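Local coordinates for tyrocidine synthase 3 (Brevibacillus parabrevis, PDB 4MRT), which probably carries the growing peptide on a phosphopantetheine arm as a peptidyl carrier domain of the synthetase that makes tyrocidine, and here contacts coenzyme A, at residues A[19-22]-A[23-27]; A[60-64]-A[65-69]. The protein carries 1 engineered substitution. One frame throughout, in Å; residues are numbered along the deposited sequence.

Contact 1 (A[19-22]-A[23-27]); sequences AEIW and ERVLG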
# COMPACT_ATOMS: atom_id res chain seq x y z
N ALA A 19 2.18 -6.92 -21.47
CA ALA A 19 0.80 -6.46 -21.46
C ALA A 19 -0.11 -7.60 -21.07
O ALA A 19 -1.05 -7.40 -20.31
CB ALA A 19 0.38 -5.88 -22.80
N GLU A 20 0.20 -8.81 -21.55
CA GLU A 20 -0.64 -9.98 -21.27
C GLU A 20 -0.49 -10.35 -19.80
O GLU A 20 -1.46 -10.68 -19.12
CB GLU A 20 -0.30 -11.19 -22.16
CG GLU A 20 -0.29 -11.00 -23.68
CD GLU A 20 -1.24 -9.94 -24.25
OE1 GLU A 20 -2.41 -9.88 -23.82
OE2 GLU A 20 -0.82 -9.19 -25.18
N ILE A 21 0.74 -10.29 -19.32
CA ILE A 21 0.99 -10.50 -17.91
C ILE A 21 0.22 -9.49 -17.03
O ILE A 21 -0.44 -9.86 -16.06
CB ILE A 21 2.50 -10.44 -17.61
CG1 ILE A 21 3.19 -11.67 -18.20
CG2 ILE A 21 2.74 -10.36 -16.11
CD1 ILE A 21 4.70 -11.61 -18.25
N TRP A 22 0.30 -8.21 -17.39
CA TRP A 22 -0.35 -7.15 -16.61
C TRP A 22 -1.87 -7.30 -16.64
O TRP A 22 -2.55 -7.13 -15.62
CB TRP A 22 0.01 -5.78 -17.18
CG TRP A 22 1.32 -5.22 -16.76
CD1 TRP A 22 2.46 -5.90 -16.45
CD2 TRP A 22 1.64 -3.82 -16.65
NE1 TRP A 22 3.46 -5.01 -16.13
CE2 TRP A 22 2.98 -3.73 -16.24
CE3 TRP A 22 0.91 -2.64 -16.85
CZ2 TRP A 22 3.62 -2.50 -16.03
CZ3 TRP A 22 1.55 -1.42 -16.64
CH2 TRP A 22 2.88 -1.36 -16.24
N GLU A 23 -2.41 -7.61 -17.82
CA GLU A 23 -3.85 -7.80 -18.01
C GLU A 23 -4.39 -8.93 -17.14
O GLU A 23 -5.45 -8.82 -16.53
CB GLU A 23 -4.16 -8.07 -19.49
CG GLU A 23 -4.02 -6.83 -20.35
CD GLU A 23 -4.09 -7.09 -21.85
OE1 GLU A 23 -4.04 -6.11 -22.61
OE2 GLU A 23 -4.18 -8.28 -22.25
N ARG A 24 -3.63 -10.01 -17.09
CA ARG A 24 -3.98 -11.17 -16.30
C ARG A 24 -3.87 -10.90 -14.79
O ARG A 24 -4.70 -11.36 -14.01
CB ARG A 24 -3.06 -12.32 -16.73
CG ARG A 24 -2.61 -13.33 -15.70
CD ARG A 24 -1.26 -13.88 -16.14
NE ARG A 24 -1.30 -14.32 -17.55
CZ ARG A 24 -0.26 -14.37 -18.38
NH1 ARG A 24 0.95 -13.99 -17.99
NH2 ARG A 24 -0.42 -14.80 -19.62
N VAL A 25 -2.85 -10.14 -14.39
CA VAL A 25 -2.64 -9.78 -12.98
C VAL A 25 -3.72 -8.79 -12.55
O VAL A 25 -4.34 -8.95 -11.51
CB VAL A 25 -1.19 -9.27 -12.73
CG1 VAL A 25 -1.03 -8.63 -11.35
CG2 VAL A 25 -0.21 -10.42 -12.84
N LEU A 26 -3.99 -7.79 -13.37
CA LEU A 26 -4.91 -6.73 -13.03
C LEU A 26 -6.39 -6.99 -13.37
O LEU A 26 -7.26 -6.26 -12.90
CB LEU A 26 -4.47 -5.45 -13.71
CG LEU A 26 -3.07 -4.95 -13.38
CD1 LEU A 26 -2.66 -3.85 -14.33
CD2 LEU A 26 -3.00 -4.50 -11.94
N GLY A 27 -6.68 -7.98 -14.20
CA GLY A 27 -8.08 -8.22 -14.65
C GLY A 27 -8.62 -7.08 -15.48
O GLY A 27 -9.79 -6.69 -15.33

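Contact 2 (A[60-64]-A[65-69]); sequences VELPL and KVLFA. With COA (coenzyme A), chain D.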
# COMPACT_ATOMS: atom_id res chain seq x y z
N VAL A 60 14.50 -13.14 -15.67
CA VAL A 60 15.02 -11.83 -15.30
C VAL A 60 14.46 -11.41 -13.94
O VAL A 60 13.26 -11.50 -13.68
CB VAL A 60 14.70 -10.75 -16.36
CG1 VAL A 60 15.19 -9.37 -15.90
CG2 VAL A 60 15.31 -11.11 -17.70
N GLU A 61 15.36 -10.96 -13.08
CA GLU A 61 15.02 -10.45 -11.76
C GLU A 61 14.57 -9.02 -11.94
O GLU A 61 15.37 -8.16 -12.31
CB GLU A 61 16.25 -10.48 -10.86
CG GLU A 61 15.94 -10.51 -9.37
CD GLU A 61 15.87 -11.93 -8.82
OE1 GLU A 61 16.31 -12.13 -7.67
OE2 GLU A 61 15.39 -12.84 -9.54
N LEU A 62 13.28 -8.76 -11.72
CA LEU A 62 12.76 -7.39 -11.79
C LEU A 62 12.73 -6.80 -10.39
O LEU A 62 11.81 -7.09 -9.62
CB LEU A 62 11.36 -7.39 -12.40
CG LEU A 62 10.61 -6.07 -12.51
CD1 LEU A 62 11.46 -5.05 -13.23
CD2 LEU A 62 9.28 -6.26 -13.23
N PRO A 63 13.73 -5.95 -10.04
CA PRO A 63 13.65 -5.35 -8.71
C PRO A 63 12.39 -4.51 -8.61
O PRO A 63 11.98 -3.85 -9.57
CB PRO A 63 14.93 -4.50 -8.63
CG PRO A 63 15.84 -5.07 -9.69
CD PRO A 63 14.89 -5.45 -10.79
N LEU A 64 11.74 -4.56 -7.46
CA LEU A 64 10.48 -3.87 -7.31
C LEU A 64 10.63 -2.37 -7.46
O LEU A 64 9.75 -1.73 -8.02
CB LEU A 64 9.82 -4.23 -5.99
CG LEU A 64 8.95 -5.50 -6.04
CD1 LEU A 64 7.87 -5.38 -7.11
CD2 LEU A 64 9.75 -6.77 -6.26
N LYS A 65 11.75 -1.83 -6.98
CA LYS A 65 12.01 -0.41 -7.05
C LYS A 65 12.03 0.08 -8.51
O LYS A 65 11.63 1.20 -8.79
CB LYS A 65 13.33 -0.03 -6.34
CG LYS A 65 14.61 -0.37 -7.10
CD LYS A 65 15.84 -0.47 -6.21
CE LYS A 65 16.04 0.79 -5.38
NZ LYS A 65 17.44 0.93 -4.88
N VAL A 66 12.46 -0.78 -9.43
CA VAL A 66 12.42 -0.46 -10.85
C VAL A 66 10.99 -0.35 -11.38
O VAL A 66 10.67 0.59 -12.12
CB VAL A 66 13.22 -1.50 -11.66
CG1 VAL A 66 12.96 -1.34 -13.16
CG2 VAL A 66 14.70 -1.34 -11.34
N LEU A 67 10.12 -1.29 -11.01
CA LEU A 67 8.72 -1.22 -11.41
C LEU A 67 8.05 0.05 -10.89
O LEU A 67 7.31 0.73 -11.60
CB LEU A 67 7.99 -2.48 -10.94
CG LEU A 67 6.51 -2.63 -11.26
CD1 LEU A 67 6.12 -2.14 -12.65
CD2 LEU A 67 6.15 -4.10 -11.10
N PHE A 68 8.34 0.41 -9.64
CA PHE A 68 7.77 1.64 -9.06
C PHE A 68 8.32 2.92 -9.68
O PHE A 68 7.60 3.92 -9.79
CB PHE A 68 8.02 1.64 -7.55
CG PHE A 68 7.01 0.86 -6.79
CD1 PHE A 68 5.83 1.48 -6.38
CD2 PHE A 68 7.20 -0.47 -6.51
CE1 PHE A 68 4.89 0.77 -5.68
CE2 PHE A 68 6.25 -1.19 -5.82
CZ PHE A 68 5.09 -0.58 -5.40
N ALA A 69 9.60 2.89 -10.05
CA ALA A 69 10.29 4.05 -10.60
C ALA A 69 9.82 4.41 -12.02
O ALA A 69 9.73 5.57 -12.36
CB ALA A 69 11.78 3.79 -10.59
N1A COA D . 6.43 4.67 2.49
C2A COA D . 5.31 4.78 3.24
N3A COA D . 4.11 5.07 2.76
C4A COA D . 3.95 5.30 1.43
C5A COA D . 5.11 5.23 0.54
C6A COA D . 6.40 4.89 1.15
N6A COA D . 7.50 4.80 0.38
N7A COA D . 4.68 5.49 -0.71
C8A COA D . 3.36 5.75 -0.63
N9A COA D . 2.94 5.64 0.66
C1B COA D . 1.54 5.80 1.15
C2B COA D . 0.74 6.84 0.39
O2B COA D . -0.02 7.60 1.35
C3B COA D . -0.20 5.98 -0.44
O3B COA D . -1.45 6.61 -0.70
P3B COA D . -1.88 7.18 -2.15
O7A COA D . -3.38 7.12 -2.18
O8A COA D . -1.38 8.60 -2.20
O9A COA D . -1.18 6.29 -3.13
C4B COA D . -0.43 4.82 0.50
O4B COA D . 0.85 4.54 1.01
C5B COA D . -1.03 3.58 -0.12
O5B COA D . -0.79 2.49 0.77
P1A COA D . -1.29 1.04 0.31
O1A COA D . -2.76 1.11 -0.00
O2A COA D . -0.85 0.07 1.37
O3A COA D . -0.52 0.86 -1.08
P2A COA D . 0.23 -0.48 -1.52
O4A COA D . -0.19 -1.71 -0.72
O5A COA D . 0.09 -0.58 -3.05
O6A COA D . 1.82 -0.21 -1.27
CBP COA D . 3.86 0.76 -0.32
CCP COA D . 2.37 0.93 -0.64
CDP COA D . 4.51 -0.61 -0.22
CEP COA D . 4.62 1.98 0.15
CAP COA D . 4.33 0.92 -1.84
OAP COA D . 3.75 2.06 -2.50
C9P COA D . 5.84 1.04 -2.10
O9P COA D . 6.61 0.09 -1.95
N8P COA D . 6.32 2.23 -2.49
C7P COA D . 7.74 2.47 -2.68
C6P COA D . 8.22 2.22 -4.10
C5P COA D . 9.68 2.63 -4.26
O5P COA D . 10.52 1.91 -3.75
N4P COA D . 9.98 3.74 -4.98
C3P COA D . 11.35 4.24 -5.19
C2P COA D . 11.83 4.24 -6.64
S1P COA D . 13.61 4.63 -6.78

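Contact 1 (A[19-22]-A[23-27])
The guanidinium of R24 lies flat against the backbone one turn back. E20 O sits over its centre, 3.9 Å above the plane, and I21 N is over the same face. I21 CG1 comes within 3.2 Å of R24 NH1, raised from the plane on the side of E20 O. Bending at chi3 (-50°) folds the arginine chain back along the helix. The other flat pair is two carboxylates. E20 and E23 run side by side and point the same way, with their planes 76° apart. E20 OE1 is 2.9 Å from E23 OE2. Both atoms are acceptors of like charge, so the pair is probably strained unless the environment shifts the ionisation of one group. E23 OE1 is bonded to I31 N and weakly to G30 N, which ties this helix to the loop after it. An alanine in place of E23 would remove that acceptor, and the N-H of I31 would probably lose this mate, tying the loop less firmly.

The residues form the last turns of helix 13-26, the first helix of the four-helix carrier-protein fold. Regular i to i+4 bonds run through it. E23 N gives to A19 O at 2.8 Å, and L26 N gives to W22 O at 2.8 Å. G27 leaves helical geometry with a positive phi (64°), and its N bonds only weakly to E23 O. On the inner side, L26 CD1 lies 4.4 Å from W22 CB. The W22 ring goes on into the core, where it meets F37 edge-to-face and touches V50 of helix 44-58 and I73 of helix 73-81. I21 CG2 and V25 CG2 pack at 4.4 Å.

Contact 2 (A[60-64]-A[65-69])
F68 has its CG anti to its own carbonyl carbon, beside the backbone N (chi1 -84°). This turns the ring back along the helix to L64. L64 O lies at the ring edge, in its plane, 3.2 Å from F68 CD2. L62 has CG anti to the backbone N (chi1 177°), which carries its CD1 to V66 CG1, 4.0 Å away.

The carbonyl of L64 has two neighbours on F68. F68 N gives it a hydrogen bond of 3.0 Å, nearly straight at the hydrogen (163°), and the ring edge approaches as well. One face of the ring is turned to coenzyme A. Its C6P stands 3.2 Å above the plane, offset toward the rim and nearest F68 CG. The contact is therefore with an aliphatic carbon of the pantetheine arm. Further along the arm, C2P of coenzyme A is 3.7 Å from K65 O and 4.0 Å from A69 CB. K65, F68 and A69 all belong to the coenzyme A pocket. F68 also stacks with F38.

The short helix 64-69 is the third of the four helices of the carrier-protein fold, and P63 is its N-cap residue. The bonds to P63 O are weak: V66 N meets it at a poor angle, and L67 N is better aligned but long, at 3.5 Å. The proline ring and V66 lie side by side, pointing the same way, with CD of P63 4.2 Å from CG2 of V66. Both residues touch Y79 of helix 73-81, while L62 and L67 meet L76 there. L64 turns to A47 and M48 of helix 44-58. Another protein chain also packs on L64, K65 and F68, L64 meeting an aromatic side chain there.

In the fold
Contact 1 comes first in the chain, and its centre is about 17 Å from that of contact 2, on the opposite side of the chain's centre. They still meet in the core: W22 CZ2 of contact 1 is 4.2 Å from L67 CD1 of contact 2. Helix 44-58 is a shared neighbour, since I21, W22, R24 and L26 pack on it as L64 and L67 do. Contact 2 holds three of the five coenzyme A pocket residues; H43 and A44 complete the set. Contact 1 stands back from the ligand, with the side chain of L26 about 10 Å from it. A bound magnesium ion is about 12 Å from the L26 side chain and about 10 Å from that of F68.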